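Local coordinates for alpha,alpha-trehalose-phosphate synthase (UDP-forming) (Burkholderia xenovorans, PDB 5V0T), which belongs to glycosyltransferase family 20, in the GT-B clan, and is modelled here with uridine-5'-diphosphate and 6-O-phosphono-alpha-D-glucopyranose bound, at residues Lys270-Val275 and Val368-Pro373; Gly283-Phe288 and Leu326-Glu331. One frame throughout, in Å; residues are numbered along the deposited sequence.

Contact 1. Residues Lys270-Val275 and Val368-Pro373; sequences KLIMSV and VGYVTP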
loop_
_atom_site.group_PDB
_atom_site.type_symbol
_atom_site.label_atom_id
_atom_site.label_comp_id
_atom_site.label_asym_id
_atom_site.label_seq_id
_atom_site.Cartn_x
_atom_site.Cartn_y
_atom_site.Cartn_z
ATOM N N LYS A 270 -0.499 13.740 -25.155
ATOM C CA LYS A 270 0.289 13.109 -24.113
ATOM C C LYS A 270 -0.636 12.511 -23.058
ATOM O O LYS A 270 -1.804 12.892 -22.929
ATOM C CB LYS A 270 1.269 14.111 -23.487
ATOM C CG LYS A 270 2.352 14.584 -24.505
ATOM C CD LYS A 270 3.448 15.398 -23.811
ATOM C CE LYS A 270 4.553 15.769 -24.811
ATOM N NZ LYS A 270 5.577 16.646 -24.175
ATOM N N LEU A 271 -0.108 11.562 -22.299
ATOM C CA LEU A 271 -0.906 10.825 -21.327
ATOM C C LEU A 271 -0.342 11.011 -19.930
ATOM O O LEU A 271 0.821 10.684 -19.677
ATOM C CB LEU A 271 -0.956 9.337 -21.677
ATOM C CG LEU A 271 -1.702 8.437 -20.695
ATOM C CD1 LEU A 271 -3.180 8.857 -20.595
ATOM C CD2 LEU A 271 -1.581 6.992 -21.151
ATOM N N ILE A 272 -1.164 11.541 -19.037
ATOM C CA ILE A 272 -0.929 11.464 -17.600
ATOM C C ILE A 272 -1.726 10.279 -17.069
ATOM O O ILE A 272 -2.931 10.164 -17.322
ATOM C CB ILE A 272 -1.350 12.771 -16.904
ATOM C CG1 ILE A 272 -0.608 13.972 -17.514
ATOM C CG2 ILE A 272 -1.150 12.669 -15.384
ATOM C CD1 ILE A 272 -1.197 15.333 -17.099
ATOM N N MET A 273 -1.069 9.391 -16.321
ATOM C CA MET A 273 -1.736 8.184 -15.849
ATOM C C MET A 273 -1.633 8.037 -14.335
ATOM O O MET A 273 -0.572 8.250 -13.747
ATOM C CB MET A 273 -1.160 6.940 -16.534
ATOM C CG MET A 273 -1.850 5.627 -16.097
ATOM S SD MET A 273 -1.341 4.316 -17.203
ATOM C CE MET A 273 -2.168 2.906 -16.431
ATOM N N SER A 274 -2.746 7.652 -13.714
ATOM C CA SER A 274 -2.808 7.322 -12.299
ATOM C C SER A 274 -3.557 6.007 -12.121
ATOM O O SER A 274 -4.483 5.694 -12.878
ATOM C CB SER A 274 -3.527 8.416 -11.487
ATOM O OG SER A 274 -2.801 9.646 -11.466
ATOM N N VAL A 275 -3.165 5.255 -11.091
ATOM C CA VAL A 275 -3.822 4.004 -10.704
ATOM C C VAL A 275 -3.875 3.977 -9.186
ATOM O O VAL A 275 -2.824 3.933 -8.539
ATOM C CB VAL A 275 -3.075 2.754 -11.200
ATOM C CG1 VAL A 275 -3.813 1.515 -10.728
ATOM C CG2 VAL A 275 -2.916 2.748 -12.723
ATOM N N VAL A 368 3.580 10.765 -18.058
ATOM C CA VAL A 368 3.640 11.164 -16.656
ATOM C C VAL A 368 2.938 10.109 -15.807
ATOM O O VAL A 368 1.781 9.747 -16.100
ATOM C CB VAL A 368 2.999 12.545 -16.410
ATOM C CG1 VAL A 368 3.113 12.909 -14.922
ATOM C CG2 VAL A 368 3.671 13.610 -17.287
ATOM N N GLY A 369 3.632 9.618 -14.799
ATOM C CA GLY A 369 3.032 8.804 -13.748
ATOM C C GLY A 369 2.703 9.699 -12.569
ATOM O O GLY A 369 3.592 10.319 -11.978
ATOM N N TYR A 370 1.428 9.756 -12.222
ATOM C CA TYR A 370 0.881 10.796 -11.340
ATOM C C TYR A 370 0.411 10.097 -10.055
ATOM O O TYR A 370 -0.681 9.522 -10.016
ATOM C CB TYR A 370 -0.253 11.513 -12.082
ATOM C CG TYR A 370 -0.763 12.830 -11.540
ATOM C CD1 TYR A 370 -0.036 13.592 -10.614
ATOM C CD2 TYR A 370 -1.993 13.322 -11.976
ATOM C CE1 TYR A 370 -0.536 14.804 -10.147
ATOM C CE2 TYR A 370 -2.490 14.509 -11.524
ATOM C CZ TYR A 370 -1.770 15.248 -10.608
ATOM O OH TYR A 370 -2.308 16.429 -10.161
ATOM N N VAL A 371 1.244 10.156 -9.015
ATOM C CA VAL A 371 1.089 9.375 -7.788
ATOM C C VAL A 371 1.199 10.340 -6.606
ATOM O O VAL A 371 2.304 10.626 -6.138
ATOM C CB VAL A 371 2.143 8.261 -7.695
ATOM C CG1 VAL A 371 1.912 7.378 -6.466
ATOM C CG2 VAL A 371 2.176 7.410 -9.007
ATOM N N THR A 372 0.065 10.833 -6.097
ATOM C CA THR A 372 0.097 11.919 -5.106
ATOM C C THR A 372 -0.734 11.635 -3.852
ATOM O O THR A 372 -1.495 12.489 -3.395
ATOM C CB THR A 372 -0.345 13.238 -5.742
ATOM O OG1 THR A 372 -1.729 13.171 -6.091
ATOM C CG2 THR A 372 0.457 13.537 -6.992
ATOM N N PRO A 373 -0.546 10.477 -3.213
ATOM C CA PRO A 373 -1.345 10.174 -2.017
ATOM C C PRO A 373 -1.078 11.178 -0.904
ATOM O O PRO A 373 0.038 11.684 -0.737
ATOM C CB PRO A 373 -0.882 8.761 -1.626
ATOM C CG PRO A 373 0.512 8.677 -2.160
ATOM C CD PRO A 373 0.512 9.475 -3.439
HETATM O O HOH W 1 -1.434 6.809 -9.178
#

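Contact 2. Residues Gly283-Phe288 and Leu326-Glu331; sequences GLVERF and LQLEGE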
loop_
_atom_site.group_PDB
_atom_site.type_symbol
_atom_site.label_atom_id
_atom_site.label_comp_id
_atom_site.label_asym_id
_atom_site.label_seq_id
_atom_site.Cartn_x
_atom_site.Cartn_y
_atom_site.Cartn_z
ATOM N N GLY A 283 -5.460 11.102 -2.087
ATOM C CA GLY A 283 -5.448 12.495 -2.514
ATOM C C GLY A 283 -5.991 12.733 -3.906
ATOM O O GLY A 283 -5.478 13.594 -4.632
ATOM N N LEU A 284 -7.051 12.018 -4.280
ATOM C CA LEU A 284 -7.543 12.067 -5.656
ATOM C C LEU A 284 -8.250 13.385 -5.977
ATOM O O LEU A 284 -8.167 13.859 -7.120
ATOM C CB LEU A 284 -8.465 10.865 -5.923
ATOM C CG LEU A 284 -7.750 9.508 -5.759
ATOM C CD1 LEU A 284 -8.722 8.342 -5.876
ATOM C CD2 LEU A 284 -6.588 9.324 -6.766
ATOM N N VAL A 285 -8.938 14.000 -5.011
ATOM C CA VAL A 285 -9.563 15.299 -5.279
ATOM C C VAL A 285 -8.495 16.349 -5.549
ATOM O O VAL A 285 -8.587 17.111 -6.516
ATOM C CB VAL A 285 -10.493 15.720 -4.124
ATOM C CG1 VAL A 285 -10.929 17.206 -4.285
ATOM C CG2 VAL A 285 -11.732 14.816 -4.097
ATOM N N GLU A 286 -7.446 16.385 -4.715
ATOM C CA GLU A 286 -6.374 17.359 -4.931
ATOM C C GLU A 286 -5.681 17.104 -6.259
ATOM O O GLU A 286 -5.309 18.044 -6.972
ATOM C CB GLU A 286 -5.346 17.294 -3.793
ATOM C CG GLU A 286 -5.865 17.763 -2.421
ATOM C CD GLU A 286 -6.641 16.690 -1.675
ATOM O OE1 GLU A 286 -6.848 15.589 -2.225
ATOM O OE2 GLU A 286 -7.036 16.942 -0.518
ATOM N N ARG A 287 -5.490 15.833 -6.590
ATOM C CA ARG A 287 -4.870 15.438 -7.850
ATOM C C ARG A 287 -5.671 15.942 -9.050
ATOM O O ARG A 287 -5.105 16.474 -10.019
ATOM C CB ARG A 287 -4.762 13.917 -7.868
ATOM C CG ARG A 287 -4.089 13.371 -9.048
ATOM C CD ARG A 287 -3.933 11.896 -8.981
ATOM N NE ARG A 287 -3.381 11.408 -7.716
ATOM C CZ ARG A 287 -3.261 10.116 -7.459
ATOM N NH1 ARG A 287 -3.658 9.266 -8.390
ATOM N NH2 ARG A 287 -2.772 9.672 -6.293
ATOM N N PHE A 288 -6.993 15.765 -9.011
ATOM C CA PHE A 288 -7.841 16.270 -10.093
ATOM C C PHE A 288 -7.791 17.794 -10.156
ATOM O O PHE A 288 -7.733 18.374 -11.244
ATOM C CB PHE A 288 -9.290 15.795 -9.913
ATOM C CG PHE A 288 -9.553 14.359 -10.361
ATOM C CD1 PHE A 288 -8.574 13.377 -10.265
ATOM C CD2 PHE A 288 -10.803 14.006 -10.863
ATOM C CE1 PHE A 288 -8.829 12.058 -10.659
ATOM C CE2 PHE A 288 -11.076 12.693 -11.264
ATOM C CZ PHE A 288 -10.077 11.716 -11.158
ATOM N N LEU A 326 -18.169 9.807 -4.311
ATOM C CA LEU A 326 -19.073 10.855 -4.771
ATOM C C LEU A 326 -18.336 12.165 -5.006
ATOM O O LEU A 326 -18.578 12.855 -6.009
ATOM C CB LEU A 326 -20.191 11.067 -3.755
ATOM C CG LEU A 326 -21.254 9.983 -3.630
ATOM C CD1 LEU A 326 -22.124 10.269 -2.403
ATOM C CD2 LEU A 326 -22.106 9.934 -4.911
ATOM N N GLN A 327 -17.445 12.528 -4.086
ATOM C CA GLN A 327 -16.726 13.783 -4.238
ATOM C C GLN A 327 -15.887 13.765 -5.506
ATOM O O GLN A 327 -15.919 14.722 -6.290
ATOM C CB GLN A 327 -15.858 14.058 -3.011
ATOM C CG GLN A 327 -15.188 15.429 -3.079
ATOM C CD GLN A 327 -14.423 15.821 -1.828
ATOM O OE1 GLN A 327 -14.039 14.975 -1.010
ATOM N NE2 GLN A 327 -14.191 17.124 -1.677
ATOM N N LEU A 328 -15.181 12.657 -5.751
ATOM C CA LEU A 328 -14.289 12.565 -6.908
ATOM C C LEU A 328 -15.067 12.582 -8.212
ATOM O O LEU A 328 -14.628 13.186 -9.200
ATOM C CB LEU A 328 -13.443 11.297 -6.831
ATOM C CG LEU A 328 -12.347 11.200 -7.903
ATOM C CD1 LEU A 328 -11.354 12.373 -7.706
ATOM C CD2 LEU A 328 -11.637 9.836 -7.834
ATOM N N GLU A 329 -16.213 11.907 -8.239
ATOM C CA GLU A 329 -17.008 11.877 -9.456
ATOM C C GLU A 329 -17.529 13.265 -9.815
ATOM O O GLU A 329 -17.561 13.630 -10.995
ATOM C CB GLU A 329 -18.128 10.850 -9.298
ATOM C CG GLU A 329 -17.510 9.455 -9.404
ATOM C CD GLU A 329 -18.425 8.298 -9.077
ATOM O OE1 GLU A 329 -17.987 7.157 -9.345
ATOM O OE2 GLU A 329 -19.539 8.497 -8.533
ATOM N N GLY A 330 -17.912 14.062 -8.812
ATOM C CA GLY A 330 -18.295 15.436 -9.086
ATOM C C GLY A 330 -17.140 16.274 -9.609
ATOM O O GLY A 330 -17.333 17.140 -10.460
ATOM N N GLU A 331 -15.922 16.029 -9.100
ATOM C CA GLU A 331 -14.729 16.695 -9.625
ATOM C C GLU A 331 -14.527 16.381 -11.103
ATOM O O GLU A 331 -14.306 17.284 -11.916
ATOM C CB GLU A 331 -13.481 16.279 -8.829
ATOM C CG GLU A 331 -13.498 16.686 -7.366
ATOM C CD GLU A 331 -13.329 18.190 -7.171
ATOM O OE1 GLU A 331 -12.304 18.738 -7.620
ATOM O OE2 GLU A 331 -14.223 18.831 -6.576
#

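Contact 1. Residues Lys270-Val275 and Val368-Pro373
I272 and M273 pair with V368 and G369 in the middle of a six-stranded parallel sheet, each strand having a further neighbour on its outer side. The backbone ladder is regular at first: V368 N gives its hydrogen to L271 O at 3.2 Å, M273 N to V368 O at 2.9 Å, and Y370 N to M273 O. In the Rossmann-like order 3-2-1-4-5-6 these are strands 1 and 4, on either side of the point where the order turns, and here they part at their C-terminal ends. Y370 O accepts no direct bond from V275 N. A water bridges the two strands, accepting from V275 N at 3.0 Å and lying 2.9 Å from Y370 O, to which it can donate. The same carbonyl is gripped by S274 OG at 2.6 Å, in its plane on a lone pair; the hydroxyl lies beside its own backbone N (chi1 -66°), turned across to the neighbouring strand. I272 and V368 stand side by side on one face, with I272 CG1 4.0 Å from V368 CB. On the same face the CG2 branch of I272 meets Y370 CD2 at 3.6 Å. M273 occupies the other face and packs on L362 and F363 of helix 356-363, while V275 touches the bound uridine-5'-diphosphate.

Contact 2. Residues Gly283-Phe288 and Leu326-Glu331
V285 and L328 bring the two backbones to a CA-CA distance of 5.7 Å, on helix segments that run nearly parallel, their axes 9° apart in direction. The helices belong to successive beta-alpha-beta crossovers of a Rossmann-like domain: helix 284-297 leads from strand 270-275 to strand 305-310, and helix 319-339 from there to strand 347-350. Lying on the same side of the sheet, the two helices meet largely through apolar groups, and L328 carries much of the contact. Its CG is anti to the backbone N (chi1 -172°), which sends the branched end across to the other helix. CD1 sits over the centre of one face of the F288 ring, 3.5 Å from the centroid and 8° off the normal, a CH-pi contact. That methyl also lies 3.7 Å from L284 CB, while its twin, L328 CD2, rests against L284 CD1 at 3.8 Å; the two leucine side chains cross at a slant. The two methyls of V285 lie mainly against two polar residues. The side chain of Q327 passes V285 at about a right angle, its CG and CD both 3.7 Å from V285 CG2. V285 CG1 packs against CD and OE1 of E331, each 3.9 Å away, on a carboxylate whose OE1 is already in salt bridges with R334 and R289. Nearer the backbone of the same residue, E331 CB approaches the F288 ring obliquely, 4.1 Å from CD2.

Overall arrangement
Along the chain the segments run 270-275, 283-288, 326-331, 368-373, so both parts of contact 2 fall between the two strands of contact 1. The centres are 14 Å apart. Contact 1 joins central strands of the parallel sheet, and contact 2 joins helices packed on one of its faces, all in the same Rossmann-like domain of this GT-B protein. R287 connects the two layers: its carbonyl O lies 2.8 Å from Y370 OH and its NE 2.9 Å from T372 OG1, both probable hydrogen bonds, and its NH1 forms a salt bridge with D276. Helix and sheet thereby meet through polar bonds near the C-terminal ends of the two strands, where V275 lines the uridine-5'-diphosphate pocket.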